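PDB 6TFO: copper-containing nitrite reductase from Hyphomicrobium denitrificans 1NES1, which probably reduces nitrite to nitric oxide at its copper centres, with electrons supplied by a cytochrome c. Local coordinates for residues 31-36 with 71-76; 111-116 with 129-134; 301-306 with 324-329; 139-144 with 180-185. One frame throughout, in Å; residues are numbered along the deposited sequence.

Contact 1: 31-36 with 71-76; sequences VFTLRT and NLINGE
N71 opens the pairing of two parallel strands: its backbone N donates to F32 O at 2.8 Å, its O accepts from L34 N, and its ND2 reaches T33 OG1 in a weak bond of 3.3 Å. The other end of this amide, OD1, is bonded to T102 and Q69. L72 lies on the opposite face of the sheet, with L34; its CD1 packs 4.0 Å from T36 CG2, the side chains crossing at about a right angle. I73 returns to the face of T33 and R35. Its N and O bond to L34 O and T36 N, its CD1 rests 3.6 Å from T33 CG2, and its CG2 lies 3.8 Å from R35 NH2. N74 ND2 is hydrogen-bonded to A78 O and V94 O. At G75 the strand has ended, and the backbone N gives a straight bond (172°, 2.8 Å) to T36 OG1; a side chain here would run into T36 O. E76 OE1 accepts from T36 OG1 at 2.8 Å on its syn side, so this hydroxyl, set between its backbone N and carbonyl carbon (chi1 67°), both accepts and donates. E76 OE2 is hydrogen-bonded to H80, and T36, in the second shell of the type 1 copper, packs on its ligands H80 and M127. In this cupredoxin sheet, strand 30-39 lies between 42-48 and 67-73, while F32 packs against strand 60-63 of the other sheet.

Contact 2: 111-116 with 129-134; sequences GQFDYY and GVLQVV
G111, F113 and Y115 form the hydrogen-bonded pairs of an antiparallel hairpin with V133, L131 and G129, each pair joined by two backbone bonds. They are short, down to 2.7 Å for L131 N to F113 O; the bond from Y115 N to G129 O is the most bent, at 138°. Between them, in the non-hydrogen-bonded pairs Q112 with Q132 and D114 with V130, CA-H groups point to carbonyl oxygens. At the Y115 end there is a CH-pi contact: G129 CA sits over one face of the Y115 ring, offset toward its rim, 3.7 Å from the centroid. A chi1 of 70° sets Y115 CG between the backbone N and the carbonyl carbon, and the ring beyond it lies over G129, where any side chain would collide with it. The Y115 hydroxyl is bonded to P58 O. Apolar packing on the same face sets F113 CE2 3.8 Å from V133 CG2. The other face carries Q112, Q132, D114 and V130: Q112 OE1 comes within 3.0 Å of Q132 NE2, but the angle is poor and the amide planes stand 66° apart. D114 forms a salt bridge with R123. The loop closing the hairpin carries the copper ligands C117, H122 and M127. Strand 128-134 is flanked on its other side by strand 60-63, and strand 111-116 by strand 83-84, whose I84 packs on F113, Y115 and L131.

Contact 3: 301-306 with 324-329; sequences EIYTVK and EKPEYF
I302 and Y328 form an antiparallel hydrogen-bonded pair in which I302 O accepts from both E327 N and Y328 N, each at 3.0 Å and in the carbonyl plane, while I302 N donates to Y328 O. Beside this pair the Y303 ring carries P326 on one face, with P326 CB 3.6 Å from the ring centroid, and meets K325 N at its edge. The Y303 hydroxyl donates to E301 OE1 at 2.7 Å, on the anti side of the carboxylate, and is also bonded to N362. E301 in turn lays CG 3.6 Å from F329 CE1. Two residues facing one make this a classic beta bulge, placed where the outer strand 328-331 joins strand 293-302 after helix 318-323, whose C-terminal end is a Schellman motif at E324. An alanine in place of Y303 would probably leave P326 without its aromatic cover and E301 OE1 without one of its hydrogen-bond partners. Two residues on from I302, T304 OG1 lies between its backbone N and carbonyl carbon (chi1 57°) and donates to K306 O at 2.7 Å. T304 OG1 also lies 3.2 Å from E327 CB and, in the plane of the Y328 ring, 3.5 Å from Y328 CE1. E327 forms a salt bridge with K320 and the Y328 hydroxyl bonds to Q314, while E324 pairs with R423 of a neighbouring subunit.

Contact 4: 139-144 with 180-185; sequences AEMPST and LDDKTT
The carboxylate of D182 receives M141 N on the syn side of OD1, 18° out of its plane and at 3.2 Å, and the carboxylate of E140 is turned 43° to it nearby. D182 belongs to a type I beta turn from D181 to T184, which closes the hairpin of strands 166-181 and 184-191 next to a classic bulge of L180 and D181 facing T184. D182 CG is anti to its backbone N (chi1 -157°), and OD1 beyond it comes within bonding distance of M141 N in the loop after strand 128-134. An alanine at D182 would probably leave M141 N without this acceptor and the loop less firmly held to the turn. E140 OE2 pairs with R340, which is likely to ease the nearness of the two acids. K183, whose NZ forms a salt bridge with D51, crosses M141 at about a right angle, K183 CE lying 3.6 Å from M141 CG. Farther along, two methyls meet, T144 CG2 and T185 CG2, 4.0 Å apart.

Along the chain the contacts follow in the order 1, 2, 4, 3, each closing before the next opens. Contacts 1 and 2 belong to the two facing sheets of the N-terminal cupredoxin domain; their centres are 16 Å apart, and they touch where L34 CD1 packs 3.5 Å from Y115 CE1. Contact 4 sets residues 139-144 of the linker leaving strand 128-134 of that domain against the hairpin 166-181/184-191 of the following one. Contact 3, centred 18 Å from contact 4, joins it by packing of Y328 and I302 on L180. Contacts 2 and 3 have the widest spacing of centres, about 32 Å.

Contact 1: 31-36 with 71-76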
loop_
_atom_site.group_PDB
_atom_site.type_symbol
_atom_site.label_atom_id
_atom_site.label_comp_id
_atom_site.label_asym_id
_atom_site.label_seq_id
_atom_site.Cartn_x
_atom_site.Cartn_y
_atom_site.Cartn_z
ATOM N N VAL C 31 4.971 -0.054 -32.931
ATOM C CA VAL C 31 4.982 -0.863 -31.672
ATOM C C VAL C 31 3.681 -0.644 -30.867
ATOM O O VAL C 31 3.187 0.491 -30.757
ATOM C CB VAL C 31 6.251 -0.656 -30.817
ATOM C CG1 VAL C 31 7.412 -0.156 -31.649
ATOM C CG2 VAL C 31 6.014 0.224 -29.606
ATOM N N PHE C 32 3.163 -1.744 -30.336
ATOM C CA PHE C 32 2.008 -1.823 -29.410
ATOM C C PHE C 32 2.436 -2.675 -28.212
ATOM O O PHE C 32 2.987 -3.784 -28.438
ATOM C CB PHE C 32 0.803 -2.442 -30.125
ATOM C CG PHE C 32 0.344 -1.686 -31.346
ATOM C CD1 PHE C 32 -0.302 -0.463 -31.231
ATOM C CD2 PHE C 32 0.545 -2.203 -32.618
ATOM C CE1 PHE C 32 -0.752 0.219 -32.354
ATOM C CE2 PHE C 32 0.121 -1.507 -33.740
ATOM C CZ PHE C 32 -0.513 -0.290 -33.603
ATOM N N THR C 33 2.195 -2.179 -27.002
ATOM C CA THR C 33 2.375 -2.942 -25.736
ATOM C C THR C 33 0.998 -3.351 -25.173
ATOM O O THR C 33 0.111 -2.479 -25.018
ATOM C CB THR C 33 3.227 -2.129 -24.752
ATOM O OG1 THR C 33 4.408 -1.724 -25.444
ATOM C CG2 THR C 33 3.620 -2.919 -23.527
ATOM N N LEU C 34 0.808 -4.644 -24.910
ATOM C CA LEU C 34 -0.431 -5.179 -24.293
ATOM C C LEU C 34 -0.070 -5.797 -22.946
ATOM O O LEU C 34 0.886 -6.592 -22.905
ATOM C CB LEU C 34 -1.065 -6.229 -25.202
ATOM C CG LEU C 34 -1.446 -5.770 -26.606
ATOM C CD1 LEU C 34 -2.130 -6.921 -27.355
ATOM C CD2 LEU C 34 -2.348 -4.545 -26.586
ATOM N N ARG C 35 -0.818 -5.425 -21.901
ATOM C CA ARG C 35 -0.792 -6.069 -20.564
ATOM C C ARG C 35 -2.081 -6.895 -20.432
ATOM O O ARG C 35 -3.167 -6.361 -20.718
ATOM C CB ARG C 35 -0.605 -5.005 -19.478
ATOM C CG ARG C 35 -0.560 -5.551 -18.060
ATOM C CD ARG C 35 -0.124 -4.515 -17.036
ATOM N NE ARG C 35 1.333 -4.498 -16.991
ATOM C CZ ARG C 35 2.126 -3.478 -17.334
ATOM N NH1 ARG C 35 1.627 -2.306 -17.706
ATOM N NH2 ARG C 35 3.436 -3.637 -17.257
ATOM N N THR C 36 -1.963 -8.167 -20.057
ATOM C CA THR C 36 -3.129 -9.017 -19.734
ATOM C C THR C 36 -3.713 -8.527 -18.403
ATOM O O THR C 36 -2.949 -8.025 -17.568
ATOM C CB THR C 36 -2.759 -10.501 -19.675
ATOM O OG1 THR C 36 -1.897 -10.681 -18.551
ATOM C CG2 THR C 36 -2.094 -10.979 -20.942
ATOM N N ASN C 71 4.454 -6.118 -28.031
ATOM C CA ASN C 71 5.047 -6.540 -26.734
ATOM C C ASN C 71 3.927 -7.034 -25.811
ATOM O O ASN C 71 3.090 -6.192 -25.400
ATOM C CB ASN C 71 5.798 -5.386 -26.077
ATOM C CG ASN C 71 6.787 -4.736 -27.018
ATOM O OD1 ASN C 71 7.588 -5.417 -27.660
ATOM N ND2 ASN C 71 6.718 -3.416 -27.117
ATOM N N LEU C 72 3.881 -8.334 -25.508
ATOM C CA LEU C 72 2.907 -8.893 -24.530
ATOM C C LEU C 72 3.556 -8.962 -23.149
ATOM O O LEU C 72 4.620 -9.583 -23.036
ATOM C CB LEU C 72 2.436 -10.285 -24.953
ATOM C CG LEU C 72 1.328 -10.881 -24.083
ATOM C CD1 LEU C 72 0.106 -9.974 -24.068
ATOM C CD2 LEU C 72 0.950 -12.272 -24.558
ATOM N N ILE C 73 2.902 -8.367 -22.147
ATOM C CA ILE C 73 3.328 -8.387 -20.720
ATOM C C ILE C 73 2.184 -8.973 -19.888
ATOM O O ILE C 73 1.046 -8.441 -19.954
ATOM C CB ILE C 73 3.708 -6.976 -20.250
ATOM C CG1 ILE C 73 4.666 -6.310 -21.239
ATOM C CG2 ILE C 73 4.259 -7.017 -18.830
ATOM C CD1 ILE C 73 5.065 -4.905 -20.866
ATOM N N ASN C 74 2.491 -10.020 -19.124
ATOM C CA ASN C 74 1.558 -10.691 -18.187
ATOM C C ASN C 74 1.242 -9.741 -17.022
ATOM O O ASN C 74 2.177 -9.348 -16.316
ATOM C CB ASN C 74 2.176 -11.995 -17.707
ATOM C CG ASN C 74 1.189 -12.870 -16.979
ATOM O OD1 ASN C 74 0.445 -12.376 -16.138
ATOM N ND2 ASN C 74 1.198 -14.161 -17.285
ATOM N N GLY C 75 -0.030 -9.381 -16.838
ATOM C CA GLY C 75 -0.493 -8.462 -15.773
ATOM C C GLY C 75 -0.851 -9.204 -14.488
ATOM O O GLY C 75 -0.308 -8.833 -13.423
ATOM N N GLU C 76 -1.695 -10.240 -14.572
ATOM C CA GLU C 76 -2.403 -10.818 -13.393
ATOM C C GLU C 76 -1.914 -12.234 -13.031
ATOM O O GLU C 76 -2.144 -12.635 -11.904
ATOM C CB GLU C 76 -3.908 -10.762 -13.635
ATOM C CG GLU C 76 -4.469 -11.960 -14.387
ATOM C CD GLU C 76 -3.859 -12.202 -15.756
ATOM O OE1 GLU C 76 -3.720 -11.218 -16.528
ATOM O OE2 GLU C 76 -3.511 -13.369 -16.029
#

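Contact 2: 111-116 with 129-134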
loop_
_atom_site.group_PDB
_atom_site.type_symbol
_atom_site.label_atom_id
_atom_site.label_comp_id
_atom_site.label_asym_id
_atom_site.label_seq_id
_atom_site.Cartn_x
_atom_site.Cartn_y
_atom_site.Cartn_z
ATOM N N GLY C 111 -7.147 -5.307 -44.115
ATOM C CA GLY C 111 -8.364 -5.908 -43.534
ATOM C C GLY C 111 -8.339 -5.906 -42.020
ATOM O O GLY C 111 -7.547 -5.128 -41.415
ATOM N N GLN C 112 -9.200 -6.724 -41.415
ATOM C CA GLN C 112 -9.323 -6.832 -39.938
ATOM C C GLN C 112 -9.006 -8.266 -39.529
ATOM O O GLN C 112 -9.509 -9.175 -40.165
ATOM C CB GLN C 112 -10.710 -6.407 -39.467
ATOM C CG GLN C 112 -11.145 -5.063 -40.028
ATOM C CD GLN C 112 -11.934 -4.256 -39.029
ATOM O OE1 GLN C 112 -12.100 -3.059 -39.194
ATOM N NE2 GLN C 112 -12.393 -4.901 -37.970
ATOM N N PHE C 113 -8.182 -8.429 -38.501
ATOM C CA PHE C 113 -7.607 -9.726 -38.072
ATOM C C PHE C 113 -7.658 -9.779 -36.552
ATOM O O PHE C 113 -7.249 -8.795 -35.932
ATOM C CB PHE C 113 -6.172 -9.884 -38.594
ATOM C CG PHE C 113 -6.031 -9.639 -40.076
ATOM C CD1 PHE C 113 -6.256 -10.654 -40.997
ATOM C CD2 PHE C 113 -5.706 -8.381 -40.552
ATOM C CE1 PHE C 113 -6.136 -10.416 -42.360
ATOM C CE2 PHE C 113 -5.581 -8.147 -41.917
ATOM C CZ PHE C 113 -5.814 -9.154 -42.821
ATOM N N ASP C 114 -8.178 -10.873 -35.993
ATOM C CA ASP C 114 -8.257 -11.077 -34.529
ATOM C C ASP C 114 -6.861 -11.364 -34.007
ATOM O O ASP C 114 -6.191 -12.245 -34.568
ATOM C CB ASP C 114 -9.219 -12.204 -34.155
ATOM C CG ASP C 114 -10.685 -11.795 -34.204
ATOM O OD1 ASP C 114 -10.966 -10.608 -34.481
ATOM O OD2 ASP C 114 -11.531 -12.676 -33.978
ATOM N N TYR C 115 -6.448 -10.614 -32.994
ATOM C CA TYR C 115 -5.422 -11.060 -32.029
ATOM C C TYR C 115 -6.161 -11.639 -30.828
ATOM O O TYR C 115 -7.127 -11.003 -30.358
ATOM C CB TYR C 115 -4.463 -9.923 -31.688
ATOM C CG TYR C 115 -4.983 -8.778 -30.856
ATOM C CD1 TYR C 115 -4.877 -8.803 -29.472
ATOM C CD2 TYR C 115 -5.440 -7.621 -31.454
ATOM C CE1 TYR C 115 -5.284 -7.733 -28.697
ATOM C CE2 TYR C 115 -5.861 -6.543 -30.695
ATOM C CZ TYR C 115 -5.787 -6.602 -29.313
ATOM O OH TYR C 115 -6.180 -5.540 -28.550
ATOM N N TYR C 116 -5.728 -12.805 -30.357
ATOM C CA TYR C 116 -6.419 -13.550 -29.284
ATOM C C TYR C 116 -5.428 -14.422 -28.514
ATOM O O TYR C 116 -4.329 -14.706 -29.006
ATOM C CB TYR C 116 -7.538 -14.387 -29.900
ATOM C CG TYR C 116 -7.041 -15.531 -30.733
ATOM C CD1 TYR C 116 -6.773 -16.757 -30.154
ATOM C CD2 TYR C 116 -6.808 -15.379 -32.093
ATOM C CE1 TYR C 116 -6.295 -17.818 -30.906
ATOM C CE2 TYR C 116 -6.339 -16.436 -32.860
ATOM C CZ TYR C 116 -6.069 -17.657 -32.263
ATOM O OH TYR C 116 -5.600 -18.702 -33.001
ATOM N N GLY C 129 -8.942 -8.999 -29.531
ATOM C CA GLY C 129 -9.086 -7.666 -30.145
ATOM C C GLY C 129 -8.861 -7.754 -31.638
ATOM O O GLY C 129 -8.567 -8.883 -32.140
ATOM N N VAL C 130 -8.973 -6.629 -32.341
ATOM C CA VAL C 130 -8.759 -6.618 -33.816
ATOM C C VAL C 130 -7.498 -5.801 -34.128
ATOM O O VAL C 130 -7.267 -4.716 -33.509
ATOM C CB VAL C 130 -10.016 -6.177 -34.597
ATOM C CG1 VAL C 130 -11.287 -6.325 -33.763
ATOM C CG2 VAL C 130 -9.912 -4.775 -35.163
ATOM N N LEU C 131 -6.672 -6.374 -35.002
ATOM C CA LEU C 131 -5.640 -5.672 -35.799
ATOM C C LEU C 131 -6.326 -5.119 -37.043
ATOM O O LEU C 131 -6.890 -5.921 -37.792
ATOM C CB LEU C 131 -4.557 -6.684 -36.174
ATOM C CG LEU C 131 -3.432 -6.149 -37.053
ATOM C CD1 LEU C 131 -2.506 -5.231 -36.257
ATOM C CD2 LEU C 131 -2.641 -7.301 -37.669
ATOM N N GLN C 132 -6.312 -3.804 -37.251
ATOM C CA GLN C 132 -6.832 -3.215 -38.515
ATOM C C GLN C 132 -5.663 -2.735 -39.367
ATOM O O GLN C 132 -4.973 -1.782 -38.936
ATOM C CB GLN C 132 -7.821 -2.074 -38.303
ATOM C CG GLN C 132 -8.936 -2.165 -39.331
ATOM C CD GLN C 132 -9.706 -0.891 -39.536
ATOM O OE1 GLN C 132 -9.582 0.072 -38.776
ATOM N NE2 GLN C 132 -10.513 -0.906 -40.586
ATOM N N VAL C 133 -5.483 -3.385 -40.520
ATOM C CA VAL C 133 -4.484 -3.035 -41.570
ATOM C C VAL C 133 -5.204 -2.242 -42.670
ATOM O O VAL C 133 -6.040 -2.825 -43.388
ATOM C CB VAL C 133 -3.804 -4.297 -42.120
ATOM C CG1 VAL C 133 -2.671 -3.945 -43.059
ATOM C CG2 VAL C 133 -3.315 -5.208 -41.000
ATOM N N VAL C 134 -4.869 -0.957 -42.777
ATOM C CA VAL C 134 -5.545 0.070 -43.616
ATOM C C VAL C 134 -4.661 0.358 -44.819
ATOM O O VAL C 134 -3.436 0.390 -44.701
ATOM C CB VAL C 134 -5.791 1.330 -42.772
ATOM C CG1 VAL C 134 -5.744 2.613 -43.583
ATOM C CG2 VAL C 134 -7.095 1.213 -41.998
#

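Contact 3: 301-306 with 324-329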
loop_
_atom_site.group_PDB
_atom_site.type_symbol
_atom_site.label_atom_id
_atom_site.label_comp_id
_atom_site.label_asym_id
_atom_site.label_seq_id
_atom_site.Cartn_x
_atom_site.Cartn_y
_atom_site.Cartn_z
ATOM N N GLU C 301 19.934 12.727 -23.803
ATOM C CA GLU C 301 18.834 12.078 -23.052
ATOM C C GLU C 301 17.872 13.155 -22.523
ATOM O O GLU C 301 18.302 14.278 -22.214
ATOM C CB GLU C 301 19.384 11.220 -21.902
ATOM C CG GLU C 301 20.650 10.421 -22.205
ATOM C CD GLU C 301 21.919 10.921 -21.539
ATOM O OE1 GLU C 301 21.828 11.495 -20.423
ATOM O OE2 GLU C 301 23.009 10.713 -22.111
ATOM N N ILE C 302 16.598 12.801 -22.405
ATOM C CA ILE C 302 15.559 13.631 -21.745
ATOM C C ILE C 302 14.884 12.754 -20.679
ATOM O O ILE C 302 14.622 11.558 -20.941
ATOM C CB ILE C 302 14.609 14.247 -22.802
ATOM C CG1 ILE C 302 15.323 15.350 -23.589
ATOM C CG2 ILE C 302 13.322 14.752 -22.166
ATOM C CD1 ILE C 302 14.495 15.982 -24.676
ATOM N N TYR C 303 14.679 13.341 -19.504
ATOM C CA TYR C 303 14.229 12.679 -18.253
ATOM C C TYR C 303 12.826 13.201 -17.922
ATOM O O TYR C 303 12.693 14.254 -17.283
ATOM C CB TYR C 303 15.231 12.966 -17.129
ATOM C CG TYR C 303 16.620 12.452 -17.378
ATOM C CD1 TYR C 303 17.495 13.129 -18.216
ATOM C CD2 TYR C 303 17.059 11.276 -16.793
ATOM C CE1 TYR C 303 18.783 12.658 -18.454
ATOM C CE2 TYR C 303 18.342 10.792 -17.016
ATOM C CZ TYR C 303 19.208 11.480 -17.852
ATOM O OH TYR C 303 20.468 11.006 -18.092
ATOM N N THR C 304 11.794 12.503 -18.385
ATOM C CA THR C 304 10.385 12.935 -18.239
ATOM C C THR C 304 9.701 12.164 -17.113
ATOM O O THR C 304 10.038 10.971 -16.905
ATOM C CB THR C 304 9.616 12.778 -19.552
ATOM O OG1 THR C 304 9.705 11.415 -19.976
ATOM C CG2 THR C 304 10.139 13.697 -20.633
ATOM N N VAL C 305 8.750 12.838 -16.454
ATOM C CA VAL C 305 7.834 12.269 -15.426
ATOM C C VAL C 305 7.162 11.027 -16.022
ATOM O O VAL C 305 7.225 9.975 -15.373
ATOM C CB VAL C 305 6.802 13.310 -14.954
ATOM C CG1 VAL C 305 5.711 12.687 -14.088
ATOM C CG2 VAL C 305 7.458 14.477 -14.217
ATOM N N LYS C 306 6.574 11.149 -17.216
ATOM C CA LYS C 306 5.788 10.072 -17.879
ATOM C C LYS C 306 6.682 9.273 -18.818
ATOM O O LYS C 306 7.616 9.810 -19.413
ATOM C CB LYS C 306 4.612 10.618 -18.702
ATOM C CG LYS C 306 3.576 11.451 -17.956
ATOM C CD LYS C 306 2.851 10.693 -16.869
ATOM C CE LYS C 306 1.790 11.528 -16.185
ATOM N NZ LYS C 306 0.783 10.664 -15.532
ATOM N N GLU C 324 19.983 9.066 -13.322
ATOM C CA GLU C 324 20.396 8.615 -14.679
ATOM C C GLU C 324 19.408 7.553 -15.176
ATOM O O GLU C 324 19.854 6.458 -15.577
ATOM C CB GLU C 324 21.835 8.074 -14.657
ATOM C CG GLU C 324 22.833 9.030 -14.026
ATOM C CD GLU C 324 24.285 8.609 -14.116
ATOM O OE1 GLU C 324 24.599 7.702 -14.889
ATOM O OE2 GLU C 324 25.092 9.193 -13.403
ATOM N N LYS C 325 18.112 7.868 -15.135
ATOM C CA LYS C 325 17.028 6.973 -15.621
ATOM C C LYS C 325 16.197 7.747 -16.633
ATOM O O LYS C 325 15.074 8.132 -16.355
ATOM C CB LYS C 325 16.127 6.486 -14.477
ATOM C CG LYS C 325 16.796 5.988 -13.201
ATOM C CD LYS C 325 16.506 4.535 -12.785
ATOM C CE LYS C 325 17.603 3.577 -13.213
ATOM N NZ LYS C 325 18.950 4.026 -12.762
ATOM N N PRO C 326 16.725 8.025 -17.836
ATOM C CA PRO C 326 16.000 8.826 -18.808
ATOM C C PRO C 326 14.897 8.020 -19.502
ATOM O O PRO C 326 14.891 6.797 -19.425
ATOM C CB PRO C 326 17.089 9.179 -19.818
ATOM C CG PRO C 326 17.980 7.963 -19.800
ATOM C CD PRO C 326 18.028 7.569 -18.340
ATOM N N GLU C 327 13.994 8.732 -20.167
ATOM C CA GLU C 327 12.868 8.134 -20.925
ATOM C C GLU C 327 13.153 8.260 -22.414
ATOM O O GLU C 327 12.744 7.372 -23.160
ATOM C CB GLU C 327 11.555 8.833 -20.574
ATOM C CG GLU C 327 11.048 8.540 -19.163
ATOM C CD GLU C 327 10.799 7.074 -18.881
ATOM O OE1 GLU C 327 10.503 6.300 -19.849
ATOM O OE2 GLU C 327 10.937 6.717 -17.698
ATOM N N TYR C 328 13.816 9.348 -22.809
ATOM C CA TYR C 328 14.134 9.652 -24.227
ATOM C C TYR C 328 15.655 9.643 -24.434
ATOM O O TYR C 328 16.388 10.289 -23.659
ATOM C CB TYR C 328 13.503 10.981 -24.637
ATOM C CG TYR C 328 11.993 10.974 -24.633
ATOM C CD1 TYR C 328 11.275 11.125 -23.454
ATOM C CD2 TYR C 328 11.286 10.835 -25.816
ATOM C CE1 TYR C 328 9.893 11.131 -23.451
ATOM C CE2 TYR C 328 9.900 10.835 -25.834
ATOM C CZ TYR C 328 9.204 10.973 -24.646
ATOM O OH TYR C 328 7.841 10.993 -24.654
ATOM N N PHE C 329 16.095 8.871 -25.436
ATOM C CA PHE C 329 17.453 8.894 -26.034
ATOM C C PHE C 329 17.306 9.446 -27.455
ATOM O O PHE C 329 16.613 8.771 -28.266
ATOM C CB PHE C 329 18.035 7.482 -26.057
ATOM C CG PHE C 329 18.628 7.028 -24.755
ATOM C CD1 PHE C 329 19.915 7.388 -24.402
ATOM C CD2 PHE C 329 17.894 6.259 -23.873
ATOM C CE1 PHE C 329 20.464 6.963 -23.200
ATOM C CE2 PHE C 329 18.442 5.846 -22.669
ATOM C CZ PHE C 329 19.727 6.195 -22.341
#

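Contact 4: 139-144 with 180-185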
loop_
_atom_site.group_PDB
_atom_site.type_symbol
_atom_site.label_atom_id
_atom_site.label_comp_id
_atom_site.label_asym_id
_atom_site.label_seq_id
_atom_site.Cartn_x
_atom_site.Cartn_y
_atom_site.Cartn_z
ATOM N N ALA C 139 -0.343 9.054 -42.164
ATOM C CA ALA C 139 -0.157 10.531 -42.081
ATOM C C ALA C 139 0.686 10.877 -40.840
ATOM O O ALA C 139 0.669 10.097 -39.880
ATOM C CB ALA C 139 -1.497 11.235 -42.056
ATOM N N GLU C 140 1.458 11.962 -40.882
ATOM C CA GLU C 140 2.181 12.479 -39.687
ATOM C C GLU C 140 1.241 13.435 -38.955
ATOM O O GLU C 140 0.490 14.132 -39.635
ATOM C CB GLU C 140 3.505 13.155 -40.052
ATOM C CG GLU C 140 4.615 12.752 -39.108
ATOM C CD GLU C 140 5.972 13.350 -39.419
ATOM O OE1 GLU C 140 6.286 13.532 -40.614
ATOM O OE2 GLU C 140 6.714 13.614 -38.458
ATOM N N MET C 141 1.261 13.436 -37.627
ATOM C CA MET C 141 0.395 14.326 -36.819
ATOM C C MET C 141 0.894 15.762 -36.956
ATOM O O MET C 141 2.041 16.033 -36.648
ATOM C CB MET C 141 0.390 13.914 -35.343
ATOM C CG MET C 141 -0.852 13.123 -34.958
ATOM S SD MET C 141 -2.360 14.123 -35.126
ATOM C CE MET C 141 -2.413 14.894 -33.505
ATOM N N PRO C 142 0.081 16.726 -37.443
ATOM C CA PRO C 142 0.501 18.129 -37.455
ATOM C C PRO C 142 1.087 18.553 -36.097
ATOM O O PRO C 142 0.487 18.331 -35.116
ATOM C CB PRO C 142 -0.767 18.933 -37.800
ATOM C CG PRO C 142 -1.890 17.906 -37.974
ATOM C CD PRO C 142 -1.252 16.533 -38.031
ATOM N N SER C 143 2.273 19.139 -36.088
ATOM C CA SER C 143 2.995 19.506 -34.847
ATOM C C SER C 143 2.296 20.692 -34.178
ATOM O O SER C 143 1.569 21.415 -34.841
ATOM C CB SER C 143 4.450 19.778 -35.108
ATOM O OG SER C 143 4.615 21.041 -35.701
ATOM N N THR C 144 2.535 20.851 -32.885
ATOM C CA THR C 144 1.912 21.833 -31.968
ATOM C C THR C 144 2.953 22.871 -31.567
ATOM O O THR C 144 2.567 24.028 -31.360
ATOM C CB THR C 144 1.424 21.069 -30.732
ATOM O OG1 THR C 144 0.141 20.599 -31.121
ATOM C CG2 THR C 144 1.357 21.866 -29.444
ATOM N N LEU C 180 8.869 17.067 -29.184
ATOM C CA LEU C 180 9.719 15.941 -28.706
ATOM C C LEU C 180 9.358 14.676 -29.496
ATOM O O LEU C 180 10.269 13.926 -29.878
ATOM C CB LEU C 180 9.503 15.758 -27.202
ATOM C CG LEU C 180 10.083 14.493 -26.561
ATOM C CD1 LEU C 180 11.574 14.369 -26.838
ATOM C CD2 LEU C 180 9.841 14.492 -25.057
ATOM N N ASP C 181 8.072 14.452 -29.744
ATOM C CA ASP C 181 7.568 13.296 -30.530
ATOM C C ASP C 181 6.310 13.775 -31.253
ATOM O O ASP C 181 5.920 14.939 -31.037
ATOM C CB ASP C 181 7.367 12.089 -29.600
ATOM C CG ASP C 181 7.343 10.705 -30.227
ATOM O OD1 ASP C 181 7.116 10.608 -31.452
ATOM O OD2 ASP C 181 7.547 9.728 -29.464
ATOM N N ASP C 182 5.717 12.905 -32.068
ATOM C CA ASP C 182 4.521 13.071 -32.927
ATOM C C ASP C 182 3.395 13.887 -32.247
ATOM O O ASP C 182 2.811 14.787 -32.910
ATOM C CB ASP C 182 4.094 11.646 -33.287
ATOM C CG ASP C 182 3.264 11.491 -34.539
ATOM O OD1 ASP C 182 3.283 12.399 -35.397
ATOM O OD2 ASP C 182 2.587 10.459 -34.629
ATOM N N LYS C 183 3.049 13.553 -30.998
ATOM C CA LYS C 183 1.920 14.170 -30.232
ATOM C C LYS C 183 2.382 14.580 -28.831
ATOM O O LYS C 183 1.531 14.680 -27.911
ATOM C CB LYS C 183 0.760 13.189 -30.051
ATOM C CG LYS C 183 0.149 12.622 -31.326
ATOM C CD LYS C 183 -0.696 11.385 -31.058
ATOM C CE LYS C 183 -1.188 10.721 -32.327
ATOM N NZ LYS C 183 -2.468 10.017 -32.087
ATOM N N THR C 184 3.684 14.801 -28.649
ATOM C CA THR C 184 4.258 15.082 -27.309
ATOM C C THR C 184 5.254 16.234 -27.415
ATOM O O THR C 184 6.013 16.303 -28.397
ATOM C CB THR C 184 4.734 13.806 -26.592
ATOM O OG1 THR C 184 5.987 14.000 -25.947
ATOM C CG2 THR C 184 4.804 12.601 -27.495
ATOM N N THR C 185 5.174 17.145 -26.446
ATOM C CA THR C 185 5.977 18.392 -26.394
ATOM C C THR C 185 6.813 18.370 -25.116
ATOM O O THR C 185 6.643 17.445 -24.307
ATOM C CB THR C 185 5.069 19.617 -26.547
ATOM O OG1 THR C 185 4.255 19.725 -25.384
ATOM C CG2 THR C 185 4.195 19.538 -27.780
#